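Local coordinates for protein integral membrane indolylacetylinositol arabinosyltransferase EmbC (Mycolicibacterium smegmatis, PDB 7BVE) that probably transfers arabinose units into the arabinan of the mycobacterial cell wall as a membrane-embedded glycosyltransferase, at residues A340-R352 / L390-A404. Residues are numbered along the deposited sequence; the frame is centred on the assembly and turned at random.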
loop_
_atom_site.group_PDB
_atom_site.type_symbol
_atom_site.label_atom_id
_atom_site.label_comp_id
_atom_site.label_asym_id
_atom_site.label_seq_id
_atom_site.Cartn_x
_atom_site.Cartn_y
_atom_site.Cartn_z
ATOM N N ALA A 340 -4.998 30.883 -21.108
ATOM C CA ALA A 340 -6.431 31.039 -21.342
ATOM C C ALA A 340 -7.246 30.600 -20.138
ATOM O O ALA A 340 -8.277 31.202 -19.833
ATOM C CB ALA A 340 -6.852 30.256 -22.578
ATOM N N CYS A 341 -6.767 29.596 -19.406
ATOM C CA CYS A 341 -7.477 29.111 -18.232
ATOM C C CYS A 341 -7.482 30.150 -17.116
ATOM O O CYS A 341 -8.523 30.399 -16.499
ATOM C CB CYS A 341 -6.840 27.798 -17.778
ATOM S SG CYS A 341 -7.661 26.918 -16.471
ATOM N N TRP A 342 -6.350 30.822 -16.886
ATOM C CA TRP A 342 -6.348 31.869 -15.859
ATOM C C TRP A 342 -7.126 33.114 -16.281
ATOM O O TRP A 342 -7.751 33.769 -15.444
ATOM C CB TRP A 342 -4.923 32.244 -15.475
ATOM C CG TRP A 342 -4.847 33.488 -14.630
ATOM C CD1 TRP A 342 -4.348 34.689 -15.027
ATOM C CD2 TRP A 342 -5.342 33.684 -13.296
ATOM N NE1 TRP A 342 -4.472 35.607 -14.017
ATOM C CE2 TRP A 342 -5.074 35.017 -12.943
ATOM C CE3 TRP A 342 -5.962 32.857 -12.355
ATOM C CZ2 TRP A 342 -5.415 35.543 -11.707
ATOM C CZ3 TRP A 342 -6.304 33.384 -11.135
ATOM C CH2 TRP A 342 -6.009 34.708 -10.810
ATOM N N TRP A 343 -7.118 33.457 -17.567
ATOM C CA TRP A 343 -7.882 34.630 -17.985
ATOM C C TRP A 343 -9.389 34.353 -17.968
ATOM O O TRP A 343 -10.188 35.248 -17.662
ATOM C CB TRP A 343 -7.350 35.105 -19.343
ATOM C CG TRP A 343 -6.026 35.863 -19.164
ATOM C CD1 TRP A 343 -4.797 35.336 -18.825
ATOM C CD2 TRP A 343 -5.801 37.255 -19.375
ATOM N NE1 TRP A 343 -3.851 36.314 -18.756
ATOM C CE2 TRP A 343 -4.430 37.504 -19.097
ATOM C CE3 TRP A 343 -6.625 38.324 -19.754
ATOM C CZ2 TRP A 343 -3.875 38.754 -19.197
ATOM C CZ3 TRP A 343 -6.058 39.555 -19.855
ATOM C CH2 TRP A 343 -4.696 39.761 -19.577
ATOM N N VAL A 344 -9.788 33.096 -18.187
ATOM C CA VAL A 344 -11.183 32.697 -18.005
ATOM C C VAL A 344 -11.569 32.710 -16.527
ATOM O O VAL A 344 -12.665 33.152 -16.174
ATOM C CB VAL A 344 -11.433 31.324 -18.667
ATOM C CG1 VAL A 344 -12.730 30.706 -18.230
ATOM C CG2 VAL A 344 -11.497 31.479 -20.162
ATOM N N ILE A 345 -10.670 32.270 -15.637
ATOM C CA ILE A 345 -10.970 32.293 -14.199
ATOM C C ILE A 345 -11.118 33.723 -13.687
ATOM O O ILE A 345 -12.088 34.057 -13.003
ATOM C CB ILE A 345 -9.898 31.527 -13.401
ATOM C CG1 ILE A 345 -10.035 30.023 -13.587
ATOM C CG2 ILE A 345 -9.951 31.862 -11.927
ATOM C CD1 ILE A 345 -8.911 29.254 -12.973
ATOM N N SER A 346 -10.175 34.593 -14.020
ATOM C CA SER A 346 -10.188 35.927 -13.442
ATOM C C SER A 346 -11.160 36.885 -14.119
ATOM O O SER A 346 -11.550 37.870 -13.491
ATOM C CB SER A 346 -8.786 36.519 -13.475
ATOM O OG SER A 346 -8.343 36.715 -14.800
ATOM N N ARG A 347 -11.558 36.647 -15.374
ATOM C CA ARG A 347 -12.457 37.577 -16.046
ATOM C C ARG A 347 -13.900 37.114 -16.132
ATOM O O ARG A 347 -14.775 37.942 -16.384
ATOM C CB ARG A 347 -11.976 37.875 -17.470
ATOM C CG ARG A 347 -11.130 39.112 -17.623
ATOM C CD ARG A 347 -9.753 38.926 -17.063
ATOM N NE ARG A 347 -8.898 40.070 -17.366
ATOM C CZ ARG A 347 -7.695 40.232 -16.865
ATOM N NH1 ARG A 347 -7.181 39.328 -16.048
ATOM N NH2 ARG A 347 -6.981 41.295 -17.187
ATOM N N GLU A 348 -14.175 35.832 -15.944
ATOM C CA GLU A 348 -15.521 35.314 -16.120
ATOM C C GLU A 348 -16.095 34.711 -14.850
ATOM O O GLU A 348 -17.286 34.878 -14.583
ATOM C CB GLU A 348 -15.523 34.291 -17.267
ATOM C CG GLU A 348 -16.838 33.567 -17.527
ATOM C CD GLU A 348 -17.968 34.452 -18.020
ATOM O OE1 GLU A 348 -17.695 35.490 -18.650
ATOM O OE2 GLU A 348 -19.142 34.099 -17.774
ATOM N N VAL A 349 -15.286 34.046 -14.032
ATOM C CA VAL A 349 -15.836 33.316 -12.894
ATOM C C VAL A 349 -15.920 34.199 -11.656
ATOM O O VAL A 349 -16.968 34.267 -11.006
ATOM C CB VAL A 349 -15.012 32.048 -12.624
ATOM C CG1 VAL A 349 -15.523 31.357 -11.393
ATOM C CG2 VAL A 349 -15.071 31.121 -13.815
ATOM N N ILE A 350 -14.824 34.855 -11.290
ATOM C CA ILE A 350 -14.759 35.666 -10.070
ATOM C C ILE A 350 -15.712 36.868 -10.093
ATOM O O ILE A 350 -16.396 37.078 -9.082
ATOM C CB ILE A 350 -13.301 36.062 -9.756
ATOM C CG1 ILE A 350 -12.521 34.848 -9.266
ATOM C CG2 ILE A 350 -13.207 37.151 -8.725
ATOM C CD1 ILE A 350 -11.058 35.102 -9.074
ATOM N N PRO A 351 -15.879 37.648 -11.175
ATOM C CA PRO A 351 -16.968 38.638 -11.163
ATOM C C PRO A 351 -18.366 38.050 -11.248
ATOM O O PRO A 351 -19.331 38.793 -11.054
ATOM C CB PRO A 351 -16.668 39.513 -12.381
ATOM C CG PRO A 351 -15.855 38.719 -13.226
ATOM C CD PRO A 351 -15.006 37.905 -12.335
ATOM N N ARG A 352 -18.514 36.761 -11.524
ATOM C CA ARG A 352 -19.809 36.102 -11.489
ATOM C C ARG A 352 -20.174 35.606 -10.102
ATOM O O ARG A 352 -21.351 35.634 -9.735
ATOM C CB ARG A 352 -19.821 34.931 -12.477
ATOM C CG ARG A 352 -21.113 34.171 -12.591
ATOM C CD ARG A 352 -22.198 35.036 -13.169
ATOM N NE ARG A 352 -23.450 34.302 -13.285
ATOM C CZ ARG A 352 -24.623 34.870 -13.526
ATOM N NH1 ARG A 352 -24.703 36.183 -13.669
ATOM N NH2 ARG A 352 -25.715 34.127 -13.611
ATOM N N LEU A 390 -9.602 22.968 -19.062
ATOM C CA LEU A 390 -10.190 24.089 -19.782
ATOM C C LEU A 390 -11.579 23.753 -20.317
ATOM O O LEU A 390 -12.445 24.630 -20.376
ATOM C CB LEU A 390 -9.248 24.519 -20.903
ATOM C CG LEU A 390 -9.596 25.758 -21.716
ATOM C CD1 LEU A 390 -9.692 26.962 -20.821
ATOM C CD2 LEU A 390 -8.548 25.978 -22.770
ATOM N N GLY A 391 -11.834 22.485 -20.644
ATOM C CA GLY A 391 -13.157 22.104 -21.104
ATOM C C GLY A 391 -14.203 22.119 -20.009
ATOM O O GLY A 391 -15.354 22.479 -20.256
ATOM N N ILE A 392 -13.822 21.734 -18.787
ATOM C CA ILE A 392 -14.748 21.817 -17.655
ATOM C C ILE A 392 -15.084 23.269 -17.334
ATOM O O ILE A 392 -16.253 23.608 -17.076
ATOM C CB ILE A 392 -14.168 21.078 -16.436
ATOM C CG1 ILE A 392 -14.146 19.580 -16.684
ATOM C CG2 ILE A 392 -14.974 21.327 -15.196
ATOM C CD1 ILE A 392 -13.393 18.818 -15.642
ATOM N N LEU A 393 -14.085 24.159 -17.392
ATOM C CA LEU A 393 -14.376 25.582 -17.194
ATOM C C LEU A 393 -15.282 26.149 -18.275
ATOM O O LEU A 393 -16.218 26.892 -17.972
ATOM C CB LEU A 393 -13.104 26.408 -17.131
ATOM C CG LEU A 393 -12.384 26.471 -15.810
ATOM C CD1 LEU A 393 -11.232 27.367 -16.028
ATOM C CD2 LEU A 393 -13.316 27.058 -14.788
ATOM N N LEU A 394 -15.019 25.827 -19.541
ATOM C CA LEU A 394 -15.849 26.383 -20.603
ATOM C C LEU A 394 -17.250 25.788 -20.609
ATOM O O LEU A 394 -18.206 26.478 -20.980
ATOM C CB LEU A 394 -15.182 26.186 -21.955
ATOM C CG LEU A 394 -13.912 26.998 -22.179
ATOM C CD1 LEU A 394 -13.308 26.650 -23.515
ATOM C CD2 LEU A 394 -14.210 28.469 -22.093
ATOM N N THR A 395 -17.404 24.541 -20.154
ATOM C CA THR A 395 -18.733 23.957 -20.005
ATOM C C THR A 395 -19.534 24.680 -18.932
ATOM O O THR A 395 -20.693 25.052 -19.156
ATOM C CB THR A 395 -18.618 22.472 -19.672
ATOM O OG1 THR A 395 -17.854 21.815 -20.685
ATOM C CG2 THR A 395 -19.975 21.839 -19.628
ATOM N N TRP A 396 -18.919 24.917 -17.764
ATOM C CA TRP A 396 -19.620 25.628 -16.696
ATOM C C TRP A 396 -19.922 27.071 -17.079
ATOM O O TRP A 396 -20.985 27.593 -16.737
ATOM C CB TRP A 396 -18.803 25.607 -15.410
ATOM C CG TRP A 396 -19.513 26.251 -14.251
ATOM C CD1 TRP A 396 -20.563 25.749 -13.560
ATOM C CD2 TRP A 396 -19.260 27.544 -13.697
ATOM N NE1 TRP A 396 -20.958 26.617 -12.583
ATOM C CE2 TRP A 396 -20.179 27.736 -12.650
ATOM C CE3 TRP A 396 -18.345 28.557 -13.981
ATOM C CZ2 TRP A 396 -20.201 28.888 -11.885
ATOM C CZ3 TRP A 396 -18.381 29.703 -13.229
ATOM C CH2 TRP A 396 -19.301 29.863 -12.193
ATOM N N CYS A 397 -19.023 27.719 -17.821
ATOM C CA CYS A 397 -19.255 29.108 -18.205
ATOM C C CYS A 397 -20.354 29.230 -19.251
ATOM O O CYS A 397 -21.167 30.158 -19.189
ATOM C CB CYS A 397 -17.963 29.741 -18.710
ATOM S SG CYS A 397 -16.717 29.984 -17.441
ATOM N N SER A 398 -20.426 28.283 -20.194
ATOM C CA SER A 398 -21.498 28.315 -21.184
ATOM C C SER A 398 -22.853 28.037 -20.550
ATOM O O SER A 398 -23.846 28.698 -20.884
ATOM C CB SER A 398 -21.222 27.304 -22.287
ATOM O OG SER A 398 -20.034 27.613 -22.980
ATOM N N VAL A 399 -22.915 27.064 -19.634
ATOM C CA VAL A 399 -24.162 26.777 -18.927
ATOM C C VAL A 399 -24.588 27.966 -18.078
ATOM O O VAL A 399 -25.759 28.354 -18.082
ATOM C CB VAL A 399 -24.007 25.504 -18.079
ATOM C CG1 VAL A 399 -25.181 25.319 -17.158
ATOM C CG2 VAL A 399 -23.900 24.318 -18.967
ATOM N N GLU A 400 -23.635 28.597 -17.389
ATOM C CA GLU A 400 -23.945 29.723 -16.518
ATOM C C GLU A 400 -24.407 30.936 -17.315
ATOM O O GLU A 400 -25.208 31.740 -16.832
ATOM C CB GLU A 400 -22.710 30.053 -15.685
ATOM C CG GLU A 400 -22.927 31.092 -14.633
ATOM C CD GLU A 400 -23.814 30.598 -13.521
ATOM O OE1 GLU A 400 -23.764 29.392 -13.205
ATOM O OE2 GLU A 400 -24.587 31.414 -12.982
ATOM N N ARG A 401 -23.928 31.076 -18.547
ATOM C CA ARG A 401 -24.422 32.143 -19.407
ATOM C C ARG A 401 -25.780 31.799 -20.002
ATOM O O ARG A 401 -26.558 32.696 -20.336
ATOM C CB ARG A 401 -23.386 32.418 -20.490
ATOM C CG ARG A 401 -23.627 33.612 -21.359
ATOM C CD ARG A 401 -22.400 33.824 -22.190
ATOM N NE ARG A 401 -21.281 34.221 -21.342
ATOM C CZ ARG A 401 -20.974 35.481 -21.071
ATOM N NH1 ARG A 401 -19.951 35.767 -20.285
ATOM N NH2 ARG A 401 -21.679 36.458 -21.611
ATOM N N GLY A 402 -26.091 30.510 -20.140
ATOM C CA GLY A 402 -27.409 30.138 -20.627
ATOM C C GLY A 402 -28.509 30.365 -19.607
ATOM O O GLY A 402 -29.656 30.621 -19.968
ATOM N N VAL A 403 -28.175 30.272 -18.321
ATOM C CA VAL A 403 -29.163 30.466 -17.263
ATOM C C VAL A 403 -29.530 31.937 -17.142
ATOM O O VAL A 403 -30.702 32.294 -16.988
ATOM C CB VAL A 403 -28.621 29.917 -15.933
ATOM C CG1 VAL A 403 -29.592 30.152 -14.812
ATOM C CG2 VAL A 403 -28.338 28.469 -16.062
ATOM N N ALA A 404 -28.525 32.810 -17.218
ATOM C CA ALA A 404 -28.724 34.238 -17.000
ATOM C C ALA A 404 -29.548 34.865 -18.115
ATOM O O ALA A 404 -30.595 35.466 -17.865
ATOM C CB ALA A 404 -27.368 34.927 -16.883
#
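Arg-352 reaches across to Glu-400 and Ala-404. From CB the chain runs to CG, set anti to the backbone nitrogen (chi1 -178°), which lies 4.1 Å from Glu-400 CG, methylene against methylene. A bend at chi2 then leads through CD to NE and CZ and brings the guanidinium to the carboxylate side-on: Arg-352 NE meets Glu-400 OE2 at 3.1 Å and Arg-352 NH2 meets the same oxygen at 3.0 Å. Both nitrogens hold that oxygen within the guanidinium plane, approaching on its anti side, although the two flat groups are turned 55° apart. Arg-352 NH2 also touches the small CB of Ala-404 and forms a salt bridge with an acidic side chain on the chain of another protein, while Glu-400 OE1 pairs with Arg-553. A long arginine suits this place because its several N-H groups can serve two carboxylates.

Glu-348 OE1 makes a second salt bridge, 2.8 Å from Arg-401 NH1, its hydrogen bond weak; Arg-401 also touches the bound phosphopantetheine. The small, polarisable sulfur of Cys-397 packs against Glu-348 CG and the methyls Val-344 CG1 and Val-349 CG2. Val-349 CG2 also meets the ring edge of Trp-396 at CZ3 (3.6 Å). Toward the N-terminal ends the contact is apolar: Leu-393 CD1 touches both Cys-341 SG and Ile-345 CG1. Branched and flat apolar groups suit this buried face.

The segment axes come within 10.4 Å, running in the same general direction but crossing at 30°. Helix 361-378 covers Cys-341 and Ile-345, helix 548-564 packs on Trp-396, and helix 409-422 flanks helix 385-405 within the GT-C-type membrane domain.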